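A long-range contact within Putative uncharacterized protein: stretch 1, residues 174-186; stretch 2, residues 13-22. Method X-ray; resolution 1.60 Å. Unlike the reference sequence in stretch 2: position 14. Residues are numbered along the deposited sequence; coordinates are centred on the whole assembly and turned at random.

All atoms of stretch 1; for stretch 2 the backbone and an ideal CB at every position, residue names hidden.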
ATOM      1  N   SER A 174      18.701  -1.314  10.153  1.00 15.05           N
ATOM      2  CA  SER A 174      19.965  -0.652  10.427  1.00 14.21           C
ATOM      3  C   SER A 174      19.865   0.333  11.603  1.00 14.40           C
ATOM      4  O   SER A 174      20.817   0.469  12.373  1.00 15.54           O
ATOM      5  CB  SER A 174      20.515   0.082   9.152  1.00 15.96           C
ATOM      6  OG  SER A 174      19.691   1.240   8.885  1.00 16.70           O
ATOM      7  N   LEU A 175      18.696   0.945  11.817  1.00 14.49           N
ATOM      8  CA  LEU A 175      18.573   1.858  12.921  1.00 14.35           C
ATOM      9  C   LEU A 175      18.633   1.055  14.236  1.00 13.77           C
ATOM     10  O   LEU A 175      19.252   1.510  15.177  1.00 14.62           O
ATOM     11  CB  LEU A 175      17.275   2.649  12.776  1.00 15.54           C
ATOM     12  CG  LEU A 175      16.977   3.563  13.970  1.00 15.94           C
ATOM     13  CD1 LEU A 175      18.092   4.615  14.211  1.00 17.55           C
ATOM     14  CD2 LEU A 175      15.628   4.248  13.721  1.00 16.24           C
ATOM     15  N   ALA A 176      17.902  -0.080  14.248  1.00 14.70           N
ATOM     16  CA  ALA A 176      17.965  -0.898  15.488  1.00 14.80           C
ATOM     17  C   ALA A 176      19.387  -1.336  15.793  1.00 14.99           C
ATOM     18  O   ALA A 176      19.789  -1.314  16.982  1.00 15.47           O
ATOM     19  CB  ALA A 176      17.030  -2.099  15.328  1.00 15.51           C
ATOM     20  N   ALA A 177      20.167  -1.720  14.755  1.00 14.73           N
ATOM     21  CA  ALA A 177      21.573  -2.115  15.013  1.00 14.73           C
ATOM     22  C   ALA A 177      22.359  -0.942  15.618  1.00 14.96           C
ATOM     23  O   ALA A 177      23.182  -1.081  16.535  1.00 15.93           O
ATOM     24  CB  ALA A 177      22.230  -2.590  13.717  1.00 15.14           C
ATOM     25  N   ALA A 178      22.112   0.278  15.091  1.00 14.69           N
ATOM     26  CA  ALA A 178      22.856   1.480  15.555  1.00 15.02           C
ATOM     27  C   ALA A 178      22.464   1.809  16.999  1.00 14.99           C
ATOM     28  O   ALA A 178      23.345   2.160  17.824  1.00 16.28           O
ATOM     29  CB  ALA A 178      22.511   2.649  14.629  1.00 15.59           C
ATOM     30  N   LEU A 179      21.197   1.622  17.346  1.00 14.62           N
ATOM     31  CA  LEU A 179      20.770   1.887  18.734  1.00 16.48           C
ATOM     32  C   LEU A 179      21.381   0.869  19.686  1.00 17.00           C
ATOM     33  O   LEU A 179      21.743   1.223  20.822  1.00 17.97           O
ATOM     34  CB  LEU A 179      19.247   1.772  18.844  1.00 16.71           C
ATOM     35  CG  LEU A 179      18.503   2.967  18.232  1.00 17.11           C
ATOM     36  CD1 LEU A 179      17.052   2.555  17.913  1.00 18.87           C
ATOM     37  CD2 LEU A 179      18.626   4.161  19.211  1.00 19.69           C
ATOM     38  N   ASP A 180      21.461  -0.369  19.241  1.00 16.82           N
ATOM     39  CA  ASP A 180      21.965  -1.446  20.132  1.00 19.52           C
ATOM     40  C   ASP A 180      23.429  -1.262  20.438  1.00 20.47           C
ATOM     41  O   ASP A 180      23.894  -1.772  21.473  1.00 19.73           O
ATOM     42  CB  ASP A 180      21.766  -2.800  19.482  1.00 19.82           C
ATOM     43  CG  ASP A 180      20.327  -3.227  19.469  1.00 25.11           C
ATOM     44  OD1 ASP A 180      19.432  -2.526  20.028  1.00 27.73           O
ATOM     45  OD2 ASP A 180      20.051  -4.260  18.800  1.00 24.83           O
ATOM     46  N   LYS A 181      24.184  -0.484  19.627  1.00 18.68           N
ATOM     47  CA  LYS A 181      25.579  -0.186  19.972  1.00 21.89           C
ATOM     48  C   LYS A 181      25.748   0.808  21.128  1.00 23.07           C
ATOM     49  O   LYS A 181      26.848   0.983  21.690  1.00 23.74           O
ATOM     50  CB  LYS A 181      26.313   0.353  18.724  1.00 24.54           C
ATOM     51  CG  LYS A 181      26.491  -0.631  17.606  1.00 28.33           C
ATOM     52  CD  LYS A 181      27.736  -0.257  16.804  1.00 36.82           C
ATOM     53  CE  LYS A 181      28.869  -1.234  17.112  1.00 42.16           C
ATOM     54  NZ  LYS A 181      30.032  -1.023  16.188  1.00 48.57           N
ATOM     55  N   LEU A 182      24.674   1.544  21.436  1.00 21.59           N
ATOM     56  CA  LEU A 182      24.675   2.545  22.508  1.00 21.62           C
ATOM     57  C   LEU A 182      23.515   2.280  23.458  1.00 22.43           C
ATOM     58  O   LEU A 182      22.564   3.070  23.533  1.00 22.22           O
ATOM     59  CB  LEU A 182      24.461   3.939  21.932  1.00 25.87           C
ATOM     60  CG  LEU A 182      25.591   4.664  21.311  1.00 27.64           C
ATOM     61  CD1 LEU A 182      25.033   5.920  20.648  1.00 30.95           C
ATOM     62  CD2 LEU A 182      26.633   4.990  22.379  1.00 25.60           C
ATOM     63  N   PRO A 183      23.631   1.217  24.233  1.00 23.34           N
ATOM     64  CA  PRO A 183      22.516   0.806  25.079  1.00 24.93           C
ATOM     65  C   PRO A 183      22.121   1.889  26.095  1.00 24.88           C
ATOM     66  O   PRO A 183      20.924   2.014  26.402  1.00 23.19           O
ATOM     67  CB  PRO A 183      23.030  -0.497  25.752  1.00 24.67           C
ATOM     68  CG  PRO A 183      24.549  -0.420  25.637  1.00 26.37           C
ATOM     69  CD  PRO A 183      24.787   0.300  24.334  1.00 24.01           C
ATOM     70  N   GLY A 184      23.072   2.709  26.567  1.00 24.98           N
ATOM     71  CA  GLY A 184      22.726   3.758  27.521  1.00 24.88           C
ATOM     72  C   GLY A 184      21.840   4.817  26.893  1.00 23.15           C
ATOM     73  O   GLY A 184      20.849   5.253  27.490  1.00 24.34           O
ATOM     74  N   VAL A 185      22.151   5.206  25.659  1.00 22.03           N
ATOM     75  CA  VAL A 185      21.320   6.179  24.941  1.00 20.70           C
ATOM     76  C   VAL A 185      19.971   5.587  24.548  1.00 20.63           C
ATOM     77  O   VAL A 185      18.927   6.236  24.661  1.00 20.38           O
ATOM     78  CB  VAL A 185      22.062   6.748  23.668  1.00 20.51           C
ATOM     79  CG1 VAL A 185      21.121   7.549  22.750  1.00 20.64           C
ATOM     80  CG2 VAL A 185      23.307   7.586  24.069  1.00 22.43           C
ATOM     81  N   LYS A 186      20.000   4.321  24.097  1.00 20.58           N
ATOM     82  CA  LYS A 186      18.769   3.631  23.672  1.00 19.95           C
ATOM     83  C   LYS A 186      17.730   3.653  24.805  1.00 21.14           C
ATOM     84  O   LYS A 186      16.521   3.804  24.539  1.00 22.76           O
ATOM     85  CB  LYS A 186      19.131   2.194  23.343  1.00 20.79           C
ATOM     86  CG  LYS A 186      17.917   1.341  22.959  1.00 23.23           C
ATOM     87  CD  LYS A 186      18.355  -0.035  22.498  1.00 23.70           C
ATOM     88  CE  LYS A 186      17.128  -0.892  22.321  1.00 25.18           C
ATOM     89  NZ  LYS A 186      17.539  -2.329  22.176  1.00 26.84           N
ATOM     90  N   UNK A  13      34.731   5.136  20.966  1.00 17.73           N
ATOM     91  CA  UNK A  13      33.754   4.245  20.294  1.00 17.51           C
ATOM     92  C   UNK A  13      32.297   4.677  20.558  1.00 17.14           C
ATOM     93  O   UNK A  13      31.474   4.585  19.620  1.00 18.09           O
ATOM     94  CB  UNK A  13      33.952   2.803  20.766  1.00 17.51           C
ATOM     95  N   UNK A  14      31.964   5.180  21.747  1.00 17.26           N
ATOM     96  CA  UNK A  14      30.602   5.657  21.989  1.00 17.51           C
ATOM     97  C   UNK A  14      30.328   6.870  21.115  1.00 17.61           C
ATOM     98  O   UNK A  14      29.232   7.009  20.574  1.00 17.47           O
ATOM     99  CB  UNK A  14      30.393   6.000  23.465  1.00 17.51           C
ATOM    100  N   UNK A  15      31.335   7.754  20.988  1.00 17.91           N
ATOM    101  CA  UNK A  15      31.131   8.938  20.137  1.00 18.56           C
ATOM    102  C   UNK A  15      30.900   8.517  18.675  1.00 18.10           C
ATOM    103  O   UNK A  15      29.957   9.029  18.037  1.00 19.45           O
ATOM    104  CB  UNK A  15      32.334   9.879  20.233  1.00 18.56           C
ATOM    105  N   UNK A  16      31.677   7.569  18.152  1.00 18.11           N
ATOM    106  CA  UNK A  16      31.497   7.127  16.761  1.00 17.45           C
ATOM    107  C   UNK A  16      30.142   6.493  16.607  1.00 17.99           C
ATOM    108  O   UNK A  16      29.449   6.691  15.616  1.00 18.78           O
ATOM    109  CB  UNK A  16      32.592   6.145  16.340  1.00 17.45           C
ATOM    110  N   UNK A  17      29.755   5.699  17.603  1.00 16.55           N
ATOM    111  CA  UNK A  17      28.426   5.108  17.530  1.00 17.13           C
ATOM    112  C   UNK A  17      27.291   6.150  17.585  1.00 16.73           C
ATOM    113  O   UNK A  17      26.272   5.987  16.870  1.00 16.59           O
ATOM    114  CB  UNK A  17      28.257   4.104  18.672  1.00 17.13           C
ATOM    115  N   UNK A  18      27.462   7.201  18.382  1.00 16.60           N
ATOM    116  CA  UNK A  18      26.429   8.271  18.434  1.00 16.89           C
ATOM    117  C   UNK A  18      26.417   9.057  17.137  1.00 17.22           C
ATOM    118  O   UNK A  18      25.333   9.429  16.674  1.00 17.36           O
ATOM    119  CB  UNK A  18      26.677   9.218  19.610  1.00 16.89           C
ATOM    120  N   UNK A  19      27.586   9.260  16.520  1.00 18.60           N
ATOM    121  CA  UNK A  19      27.666   9.947  15.194  1.00 19.57           C
ATOM    122  C   UNK A  19      26.869   9.159  14.170  1.00 19.15           C
ATOM    123  O   UNK A  19      26.013   9.714  13.458  1.00 19.07           O
ATOM    124  CB  UNK A  19      29.115  10.095  14.727  1.00 19.57           C
ATOM    125  N   UNK A  20      27.112   7.827  14.128  1.00 17.98           N
ATOM    126  CA  UNK A  20      26.362   6.975  13.176  1.00 18.33           C
ATOM    127  C   UNK A  20      24.865   6.983  13.504  1.00 18.12           C
ATOM    128  O   UNK A  20      24.026   7.018  12.600  1.00 18.73           O
ATOM    129  CB  UNK A  20      26.894   5.541  13.204  1.00 18.33           C
ATOM    130  N   UNK A  21      24.512   6.872  14.781  1.00 16.09           N
ATOM    131  CA  UNK A  21      23.101   6.894  15.171  1.00 15.48           C
ATOM    132  C   UNK A  21      22.432   8.198  14.705  1.00 16.02           C
ATOM    133  O   UNK A  21      21.305   8.166  14.204  1.00 17.17           O
ATOM    134  CB  UNK A  21      22.965   6.739  16.687  1.00 15.48           C
ATOM    135  N   UNK A  22      23.111   9.329  14.923  1.00 15.96           N
ATOM    136  CA  UNK A  22      22.512  10.608  14.508  1.00 16.45           C
ATOM    137  C   UNK A  22      22.262  10.610  12.999  1.00 16.99           C
ATOM    138  O   UNK A  22      21.191  11.097  12.567  1.00 18.03           O
ATOM    139  CB  UNK A  22      23.416  11.780  14.896  1.00 16.45           C
TER

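Stretch 2 is a single run of helix, with phi and psi near -65° and -40° throughout, nearly antiparallel to helix 174-180, at 154° between their directions. Each position is decided mainly by where its CA-to-CB bond points.

Position 13 points sideways and its ideal CB has nothing of stretch 1 within 5.5 Å, so almost any helix former would do; it is D13.

Position 14 also points sideways, but its ideal CB lies 4.0 Å from L182 CD2, while the backbone oxygen of K181 stands farther along. A small or medium side chain fits, apolar to follow the leucine or polar to reach toward that oxygen through solvent. The deposited residue is D14, which differs from the reference sequence. Its CB packs on L182, and a water lies within hydrogen-bonding reach of both stretches, 2.9 Å from D14 OD1 and 2.8 Å from K181 O.

Positions 15 and 16 have no neighbour in stretch 1, and this contact leaves them free; they are V15 and A16.

Position 17 points toward stretch 1 and is tight: its ideal CB is 3.8 Å from L182 CG and 4.2 Å from K181 CB. A small residue, alanine, glycine or perhaps serine, is the natural reading. It is A17, whose methyl rests against L182. Nearby, a water donates to both A17 O and A178 O, at 2.8 Å each.

Position 18 points sideways, yet its ideal CB comes 3.8 Å from L182 CD1. Something small or slim and apolar suits it. A18 is deposited, and L182 CD1 comes to 3.5 Å from A18 CA.

Position 19 points away and is undetermined by this contact; it is C19, bonded covalently to a group elsewhere in the structure.

Position 20 points toward stretch 1, but the nearest atom to its ideal CB is A178 CB at 5.4 Å, with no charge to answer. Many polar or small residues would serve; E20 makes no close contact.

Position 21 is the richest site. Its CB points into a hollow lined by L175, A178, L179 and V185, with L182 CD1 beside it, and the side chains there offer only carbon. Leucine, isoleucine or methionine could answer. L21 does, as a knob in that hole: its CD1 lies 3.6 Å from L179 CD2 and 3.7 Å from L175 CD1, while its CD2 meets V185 CG1 at 4.0 Å.

Position 22 points away, leaving the choice open; it is R22, hydrogen-bonded elsewhere in the structure.

Stretch 2 (13-22) DDVAAACELR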
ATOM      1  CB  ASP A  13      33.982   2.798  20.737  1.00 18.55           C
ATOM      2  CG  ASP A  13      35.168   2.177  20.106  1.00 21.70           C
ATOM      3  OD1 ASP A  13      35.623   2.584  18.988  1.00 22.01           O
ATOM      4  OD2 ASP A  13      35.663   1.140  20.654  1.00 22.10           O
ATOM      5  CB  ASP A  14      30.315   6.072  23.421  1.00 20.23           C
ATOM      6  CG  ASP A  14      30.171   4.888  24.387  1.00 23.65           C
ATOM      7  OD1 ASP A  14      30.064   3.741  23.978  1.00 25.01           O
ATOM      8  OD2 ASP A  14      30.171   5.210  25.590  1.00 29.32           O
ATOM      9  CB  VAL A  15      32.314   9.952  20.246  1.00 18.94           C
ATOM     10  CG1 VAL A  15      31.990  11.097  19.279  1.00 19.40           C
ATOM     11  CG2 VAL A  15      32.381  10.503  21.657  1.00 19.30           C
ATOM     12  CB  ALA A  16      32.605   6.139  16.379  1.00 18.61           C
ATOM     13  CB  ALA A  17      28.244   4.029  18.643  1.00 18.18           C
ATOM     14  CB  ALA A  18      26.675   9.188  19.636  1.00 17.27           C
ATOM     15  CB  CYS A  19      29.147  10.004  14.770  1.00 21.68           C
ATOM     16  SG  CYS A  19      29.320  11.237  13.456  1.00 29.78           S
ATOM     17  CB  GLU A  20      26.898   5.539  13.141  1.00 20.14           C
ATOM     18  CG  GLU A  20      26.136   4.606  12.174  1.00 22.57           C
ATOM     19  CD  GLU A  20      26.050   5.149  10.758  1.00 27.06           C
ATOM     20  OE1 GLU A  20      26.881   6.029  10.392  1.00 29.85           O
ATOM     21  OE2 GLU A  20      25.145   4.737   9.994  1.00 25.41           O
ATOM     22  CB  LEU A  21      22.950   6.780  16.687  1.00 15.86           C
ATOM     23  CG  LEU A  21      21.542   6.832  17.283  1.00 16.47           C
ATOM     24  CD1 LEU A  21      20.625   5.754  16.678  1.00 16.97           C
ATOM     25  CD2 LEU A  21      21.514   6.759  18.809  1.00 16.90           C
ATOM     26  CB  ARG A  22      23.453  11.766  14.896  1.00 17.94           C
ATOM     27  CG  ARG A  22      22.789  13.146  14.735  1.00 22.26           C
ATOM     28  CD  ARG A  22      23.244  13.818  13.414  1.00 25.76           C
ATOM     29  NE  ARG A  22      24.694  13.998  13.339  1.00 27.21           N
ATOM     30  CZ  ARG A  22      25.421  14.945  13.983  1.00 27.51           C
ATOM     31  NH1 ARG A  22      24.842  15.864  14.771  1.00 32.05           N
ATOM     32  NH2 ARG A  22      26.748  14.982  13.848  1.00 28.75           N
TER
HETATM   33  O   HOH W   1      29.286   2.313  21.528  1.00 29.36           O
HETATM   34  O   HOH W   2      27.965   2.350  24.588  1.00 39.02           O
HETATM   35  O   HOH W   3      25.491   3.348  16.472  1.00 18.73           O
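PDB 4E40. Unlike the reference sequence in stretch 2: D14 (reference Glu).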